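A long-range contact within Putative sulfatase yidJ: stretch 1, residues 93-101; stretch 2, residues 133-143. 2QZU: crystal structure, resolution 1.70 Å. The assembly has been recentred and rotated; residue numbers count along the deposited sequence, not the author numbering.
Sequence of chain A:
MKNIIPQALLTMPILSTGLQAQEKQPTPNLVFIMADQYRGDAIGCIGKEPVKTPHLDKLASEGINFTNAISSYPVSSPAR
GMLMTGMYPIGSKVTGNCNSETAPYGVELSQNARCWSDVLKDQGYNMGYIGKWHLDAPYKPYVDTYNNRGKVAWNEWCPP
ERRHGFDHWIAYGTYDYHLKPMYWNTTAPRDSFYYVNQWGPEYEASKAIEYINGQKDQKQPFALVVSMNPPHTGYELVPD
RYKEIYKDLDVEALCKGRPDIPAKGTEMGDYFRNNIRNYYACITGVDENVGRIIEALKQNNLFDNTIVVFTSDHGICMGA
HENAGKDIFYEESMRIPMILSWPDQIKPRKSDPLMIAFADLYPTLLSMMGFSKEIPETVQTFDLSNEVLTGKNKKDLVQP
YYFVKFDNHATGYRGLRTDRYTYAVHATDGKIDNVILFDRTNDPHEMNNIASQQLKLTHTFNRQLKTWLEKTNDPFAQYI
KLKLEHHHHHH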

ATOM      1  N   LYS A  93      28.749   8.352 -11.941  1.00  6.64           N
ATOM      2  CA  LYS A  93      27.813   9.470 -12.014  1.00  6.83           C
ATOM      3  C   LYS A  93      26.447   9.183 -11.387  1.00  7.54           C
ATOM      4  O   LYS A  93      25.630  10.088 -11.238  1.00  9.74           O
ATOM      5  CB  LYS A  93      27.637   9.931 -13.467  1.00  8.84           C
ATOM      6  CG  LYS A  93      28.888  10.565 -14.044  1.00 13.47           C
ATOM      7  CD  LYS A  93      28.695  10.972 -15.494  1.00 22.51           C
ATOM      8  CE  LYS A  93      29.965  11.592 -16.055  1.00 22.75           C
ATOM      9  NZ  LYS A  93      31.112  10.651 -15.960  1.00 32.02           N
ATOM     10  N   VAL A  94      26.204   7.927 -11.017  1.00  7.35           N
ATOM     11  CA  VAL A  94      24.931   7.553 -10.405  1.00  6.58           C
ATOM     12  C   VAL A  94      25.096   7.648  -8.889  1.00  4.50           C
ATOM     13  O   VAL A  94      25.344   6.658  -8.195  1.00  6.42           O
ATOM     14  CB  VAL A  94      24.515   6.124 -10.814  1.00  4.39           C
ATOM     15  CG1 VAL A  94      23.078   5.860 -10.373  1.00  4.52           C
ATOM     16  CG2 VAL A  94      24.641   5.967 -12.326  1.00  3.80           C
ATOM     17  N   THR A  95      24.941   8.870  -8.390  1.00  6.88           N
ATOM     18  CA  THR A  95      25.127   9.182  -6.977  1.00  8.62           C
ATOM     19  C   THR A  95      23.906   9.020  -6.082  1.00  7.83           C
ATOM     20  O   THR A  95      24.014   9.117  -4.858  1.00  6.94           O
ATOM     21  CB  THR A  95      25.638  10.613  -6.840  1.00  4.70           C
ATOM     22  OG1 THR A  95      24.729  11.497  -7.504  1.00 10.47           O
ATOM     23  CG2 THR A  95      27.015  10.750  -7.476  1.00  7.78           C
ATOM     24  N   GLY A  96      22.751   8.788  -6.693  1.00  5.30           N
ATOM     25  CA  GLY A  96      21.523   8.599  -5.944  1.00  7.90           C
ATOM     26  C   GLY A  96      20.577   7.813  -6.829  1.00  8.78           C
ATOM     27  O   GLY A  96      20.968   7.404  -7.921  1.00  8.31           O
ATOM     28  N   ASN A  97      19.351   7.581  -6.373  1.00  8.78           N
ATOM     29  CA  ASN A  97      18.378   6.852  -7.186  1.00  4.47           C
ATOM     30  C   ASN A  97      17.987   7.704  -8.377  1.00  6.21           C
ATOM     31  O   ASN A  97      17.974   8.935  -8.297  1.00  8.39           O
ATOM     32  CB  ASN A  97      17.101   6.550  -6.392  1.00  3.40           C
ATOM     33  CG  ASN A  97      17.222   5.314  -5.525  1.00  7.57           C
ATOM     34  OD1 ASN A  97      16.732   5.290  -4.397  1.00 18.97           O
ATOM     35  ND2 ASN A  97      17.865   4.280  -6.051  1.00  7.10           N
ATOM     36  N   CYS A  98      17.662   7.048  -9.483  1.00  5.44           N
ATOM     37  CA  CYS A  98      17.220   7.770 -10.657  1.00  2.47           C
ATOM     38  C   CYS A  98      15.751   8.086 -10.422  1.00  4.29           C
ATOM     39  O   CYS A  98      14.959   7.202 -10.092  1.00  5.78           O
ATOM     40  CB  CYS A  98      17.377   6.918 -11.920  1.00  5.17           C
ATOM     41  SG  CYS A  98      19.097   6.543 -12.337  1.00 10.30           S
ATOM     42  N   ASN A  99      15.413   9.363 -10.545  1.00  5.20           N
ATOM     43  CA  ASN A  99      14.050   9.851 -10.392  1.00  4.80           C
ATOM     44  C   ASN A  99      14.089  11.311 -10.825  1.00  8.48           C
ATOM     45  O   ASN A  99      15.166  11.852 -11.087  1.00  5.24           O
ATOM     46  CB  ASN A  99      13.547   9.712  -8.940  1.00  4.19           C
ATOM     47  CG  ASN A  99      14.422  10.445  -7.930  1.00  5.77           C
ATOM     48  OD1 ASN A  99      14.787  11.599  -8.127  1.00  7.75           O
ATOM     49  ND2 ASN A  99      14.747   9.770  -6.829  1.00  7.82           N
ATOM     50  N   SER A 100      12.930  11.951 -10.904  1.00  7.13           N
ATOM     51  CA  SER A 100      12.887  13.341 -11.346  1.00  9.80           C
ATOM     52  C   SER A 100      13.580  14.338 -10.420  1.00  8.16           C
ATOM     53  O   SER A 100      13.914  15.444 -10.843  1.00 10.99           O
ATOM     54  CB  SER A 100      11.437  13.769 -11.592  1.00 11.26           C
ATOM     55  OG  SER A 100      10.656  13.638 -10.425  1.00 11.99           O
ATOM     56  N   GLU A 101      13.801  13.958  -9.166  1.00  6.48           N
ATOM     57  CA  GLU A 101      14.468  14.846  -8.217  1.00 10.50           C
ATOM     58  C   GLU A 101      15.969  14.924  -8.508  1.00  9.58           C
ATOM     59  O   GLU A 101      16.582  15.982  -8.378  1.00 12.20           O
ATOM     60  CB  GLU A 101      14.253  14.352  -6.780  1.00 11.04           C
ATOM     61  CG  GLU A 101      14.970  15.177  -5.720  1.00 19.13           C
ATOM     62  CD  GLU A 101      14.741  14.657  -4.310  1.00 21.96           C
ATOM     63  OE1 GLU A 101      15.177  13.525  -4.006  1.00 25.62           O
ATOM     64  OE2 GLU A 101      14.120  15.383  -3.505  1.00 37.04           O
ATOM     65  N   TRP A 133      15.867  -2.180 -14.538  1.00  4.02           N
ATOM     66  CA  TRP A 133      17.102  -1.536 -15.004  1.00  3.76           C
ATOM     67  C   TRP A 133      17.478  -0.397 -14.049  1.00  2.19           C
ATOM     68  O   TRP A 133      18.597  -0.335 -13.532  1.00  7.90           O
ATOM     69  CB  TRP A 133      16.860  -0.993 -16.422  1.00  5.01           C
ATOM     70  CG  TRP A 133      17.992  -0.237 -17.055  1.00  6.48           C
ATOM     71  CD1 TRP A 133      17.958   1.052 -17.512  1.00  2.07           C
ATOM     72  CD2 TRP A 133      19.295  -0.743 -17.376  1.00  5.35           C
ATOM     73  NE1 TRP A 133      19.158   1.377 -18.104  1.00  2.28           N
ATOM     74  CE2 TRP A 133      19.996   0.293 -18.035  1.00  4.91           C
ATOM     75  CE3 TRP A 133      19.936  -1.973 -17.175  1.00  4.29           C
ATOM     76  CZ2 TRP A 133      21.311   0.138 -18.495  1.00  7.73           C
ATOM     77  CZ3 TRP A 133      21.250  -2.130 -17.634  1.00  9.66           C
ATOM     78  CH2 TRP A 133      21.919  -1.076 -18.286  1.00  6.10           C
ATOM     79  N   HIS A 134      16.517   0.499 -13.828  1.00  3.48           N
ATOM     80  CA  HIS A 134      16.646   1.653 -12.939  1.00  3.81           C
ATOM     81  C   HIS A 134      17.937   2.463 -13.096  1.00  5.27           C
ATOM     82  O   HIS A 134      18.580   2.804 -12.106  1.00  5.97           O
ATOM     83  CB  HIS A 134      16.507   1.215 -11.474  1.00  9.02           C
ATOM     84  CG  HIS A 134      16.064   2.316 -10.557  1.00  6.19           C
ATOM     85  ND1 HIS A 134      16.100   2.200  -9.181  1.00 10.33           N
ATOM     86  CD2 HIS A 134      15.563   3.546 -10.814  1.00  6.98           C
ATOM     87  CE1 HIS A 134      15.641   3.311  -8.637  1.00  8.04           C
ATOM     88  NE2 HIS A 134      15.306   4.147  -9.606  1.00  6.55           N
ATOM     89  N   LEU A 135      18.311   2.769 -14.336  1.00  2.07           N
ATOM     90  CA  LEU A 135      19.518   3.552 -14.574  1.00  3.11           C
ATOM     91  C   LEU A 135      19.289   4.730 -15.524  1.00  6.39           C
ATOM     92  O   LEU A 135      20.244   5.331 -16.021  1.00  6.91           O
ATOM     93  CB  LEU A 135      20.638   2.645 -15.103  1.00  5.50           C
ATOM     94  CG  LEU A 135      21.333   1.807 -14.021  1.00  3.16           C
ATOM     95  CD1 LEU A 135      22.196   0.736 -14.675  1.00  6.64           C
ATOM     96  CD2 LEU A 135      22.177   2.721 -13.127  1.00  4.83           C
ATOM     97  N   ASP A 136      18.022   5.063 -15.765  1.00  5.69           N
ATOM     98  CA  ASP A 136      17.672   6.187 -16.638  1.00  2.49           C
ATOM     99  C   ASP A 136      16.903   7.269 -15.870  1.00  5.13           C
ATOM    100  O   ASP A 136      16.007   6.965 -15.083  1.00  9.09           O
ATOM    101  CB  ASP A 136      16.817   5.711 -17.818  1.00  6.07           C
ATOM    102  CG  ASP A 136      17.543   4.715 -18.703  1.00  8.37           C
ATOM    103  OD1 ASP A 136      18.669   5.017 -19.151  1.00  9.70           O
ATOM    104  OD2 ASP A 136      16.984   3.631 -18.952  1.00  8.92           O
ATOM    105  N   ALA A 137      17.258   8.529 -16.107  1.00  8.29           N
ATOM    106  CA  ALA A 137      16.592   9.657 -15.453  1.00  8.70           C
ATOM    107  C   ALA A 137      15.260   9.962 -16.146  1.00  7.18           C
ATOM    108  O   ALA A 137      15.209  10.145 -17.362  1.00  9.66           O
ATOM    109  CB  ALA A 137      17.495  10.892 -15.496  1.00  9.71           C
ATOM    110  N   PRO A 138      14.159  10.018 -15.382  1.00  6.69           N
ATOM    111  CA  PRO A 138      12.870  10.312 -16.017  1.00  9.19           C
ATOM    112  C   PRO A 138      12.821  11.755 -16.528  1.00  9.21           C
ATOM    113  O   PRO A 138      13.497  12.631 -15.991  1.00  8.07           O
ATOM    114  CB  PRO A 138      11.862  10.079 -14.886  1.00 10.74           C
ATOM    115  CG  PRO A 138      12.577   9.125 -13.952  1.00  9.13           C
ATOM    116  CD  PRO A 138      13.984   9.672 -13.960  1.00  5.28           C
ATOM    117  N   TYR A 139      12.032  11.995 -17.570  1.00  8.67           N
ATOM    118  CA  TYR A 139      11.883  13.341 -18.118  1.00 10.94           C
ATOM    119  C   TYR A 139      10.429  13.546 -18.558  1.00 10.88           C
ATOM    120  O   TYR A 139       9.730  12.585 -18.871  1.00  8.77           O
ATOM    121  CB  TYR A 139      12.860  13.555 -19.285  1.00 12.23           C
ATOM    122  CG  TYR A 139      12.515  12.818 -20.557  1.00  9.84           C
ATOM    123  CD1 TYR A 139      11.560  13.324 -21.438  1.00 15.59           C
ATOM    124  CD2 TYR A 139      13.148  11.618 -20.884  1.00  7.95           C
ATOM    125  CE1 TYR A 139      11.243  12.661 -22.611  1.00 19.83           C
ATOM    126  CE2 TYR A 139      12.833  10.941 -22.062  1.00 17.03           C
ATOM    127  CZ  TYR A 139      11.879  11.473 -22.918  1.00 17.98           C
ATOM    128  OH  TYR A 139      11.552  10.818 -24.080  1.00 17.56           O
ATOM    129  N   LYS A 140       9.972  14.795 -18.560  1.00  8.40           N
ATOM    130  CA  LYS A 140       8.592  15.111 -18.928  1.00 10.42           C
ATOM    131  C   LYS A 140       8.325  15.117 -20.433  1.00 11.53           C
ATOM    132  O   LYS A 140       9.180  15.525 -21.220  1.00 17.57           O
ATOM    133  CB  LYS A 140       8.201  16.475 -18.349  1.00 11.47           C
ATOM    134  CG  LYS A 140       8.226  16.553 -16.834  1.00 18.13           C
ATOM    135  CD  LYS A 140       7.708  17.900 -16.351  1.00 24.34           C
ATOM    136  CE  LYS A 140       7.657  17.968 -14.834  1.00 34.43           C
ATOM    137  NZ  LYS A 140       7.093  19.265 -14.364  1.00 44.48           N
ATOM    138  N   PRO A 141       7.134  14.650 -20.855  1.00 11.39           N
ATOM    139  CA  PRO A 141       6.061  14.120 -20.003  1.00 11.24           C
ATOM    140  C   PRO A 141       6.399  12.695 -19.569  1.00 11.84           C
ATOM    141  O   PRO A 141       6.798  11.870 -20.390  1.00 11.41           O
ATOM    142  CB  PRO A 141       4.837  14.185 -20.915  1.00 15.02           C
ATOM    143  CG  PRO A 141       5.433  13.926 -22.271  1.00 18.76           C
ATOM    144  CD  PRO A 141       6.673  14.788 -22.249  1.00 15.97           C
ATOM    145  N   TYR A 142       6.238  12.410 -18.281  1.00  9.25           N
ATOM    146  CA  TYR A 142       6.562  11.091 -17.740  1.00 11.34           C
ATOM    147  C   TYR A 142       5.664   9.982 -18.282  1.00 10.03           C
ATOM    148  O   TYR A 142       4.485  10.209 -18.558  1.00 10.14           O
ATOM    149  CB  TYR A 142       6.466  11.120 -16.211  1.00  8.87           C
ATOM    150  CG  TYR A 142       7.301  12.199 -15.556  1.00  5.50           C
ATOM    151  CD1 TYR A 142       8.674  12.281 -15.788  1.00  5.91           C
ATOM    152  CD2 TYR A 142       6.720  13.137 -14.702  1.00  9.19           C
ATOM    153  CE1 TYR A 142       9.449  13.269 -15.186  1.00 10.21           C
ATOM    154  CE2 TYR A 142       7.490  14.134 -14.093  1.00 11.95           C
ATOM    155  CZ  TYR A 142       8.852  14.192 -14.343  1.00 10.32           C
ATOM    156  OH  TYR A 142       9.623  15.171 -13.762  1.00 11.13           O
ATOM    157  N   VAL A 143       6.222   8.781 -18.434  1.00  9.04           N
ATOM    158  CA  VAL A 143       5.435   7.654 -18.919  1.00 11.03           C
ATOM    159  C   VAL A 143       4.332   7.392 -17.899  1.00 14.70           C
ATOM    160  O   VAL A 143       4.509   7.629 -16.700  1.00 10.84           O
ATOM    161  CB  VAL A 143       6.292   6.380 -19.125  1.00 12.60           C
ATOM    162  CG1 VAL A 143       7.317   6.620 -20.228  1.00 10.89           C
ATOM    163  CG2 VAL A 143       6.975   5.983 -17.835  1.00 12.13           C
TER

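A single hydrogen bond joins these two stretches, and it runs from a side chain to the backbone: NE2 of H134 donates to the carbonyl O of C98 over 3.1 Å, with an N-H...O angle of 147°. No regular strand or helix pairs the segments, so there is no ladder of backbone bonds to align them. The CA-to-CB bond of H134 points sideways, but with chi1 in the t well the ring swings nearer to stretch 1 and meets the carbonyl at its edge, close to the ring plane, where an imidazole nitrogen can donate. Histidine suits the place because its second nitrogen, ND1, is hydrogen-bonded elsewhere in the structure, leaving neither nitrogen of this buried ring without a partner.

C98 is the hub of the contact. Its CA-to-CB bond points toward stretch 2, and the short side chain lies close against backbone: C98 CB comes within 3.4 Å of D136 O, and C98 SG within 3.7 Å of L135 C. SG of C98 also lies 5.5 Å from the centroid of the H134 ring, in an oblique approach. Of all the residues here, C98 has the largest area covered by the opposing stretch.

Beside this hub, V94 and L135 make an apolar contact, CG2 of V94 lying 4.2 Å from CD2 of L135. The leucine's CA-to-CB bond points away, yet its longer side chain bends back to reach the valine, both residues being buried.

Farther along, the ring of P138 packs against backbone, its CD 3.5 Å from C of N99 and 4.0 Å from N of S100. Proline has no amide hydrogen to satisfy and offers a compact apolar surface. The long side chain of Y142 then brings its OH within 3.2 Å of S100 CB, while the serine's OG is hydrogen-bonded elsewhere. In all, 410 Å² is buried, summed over both sides.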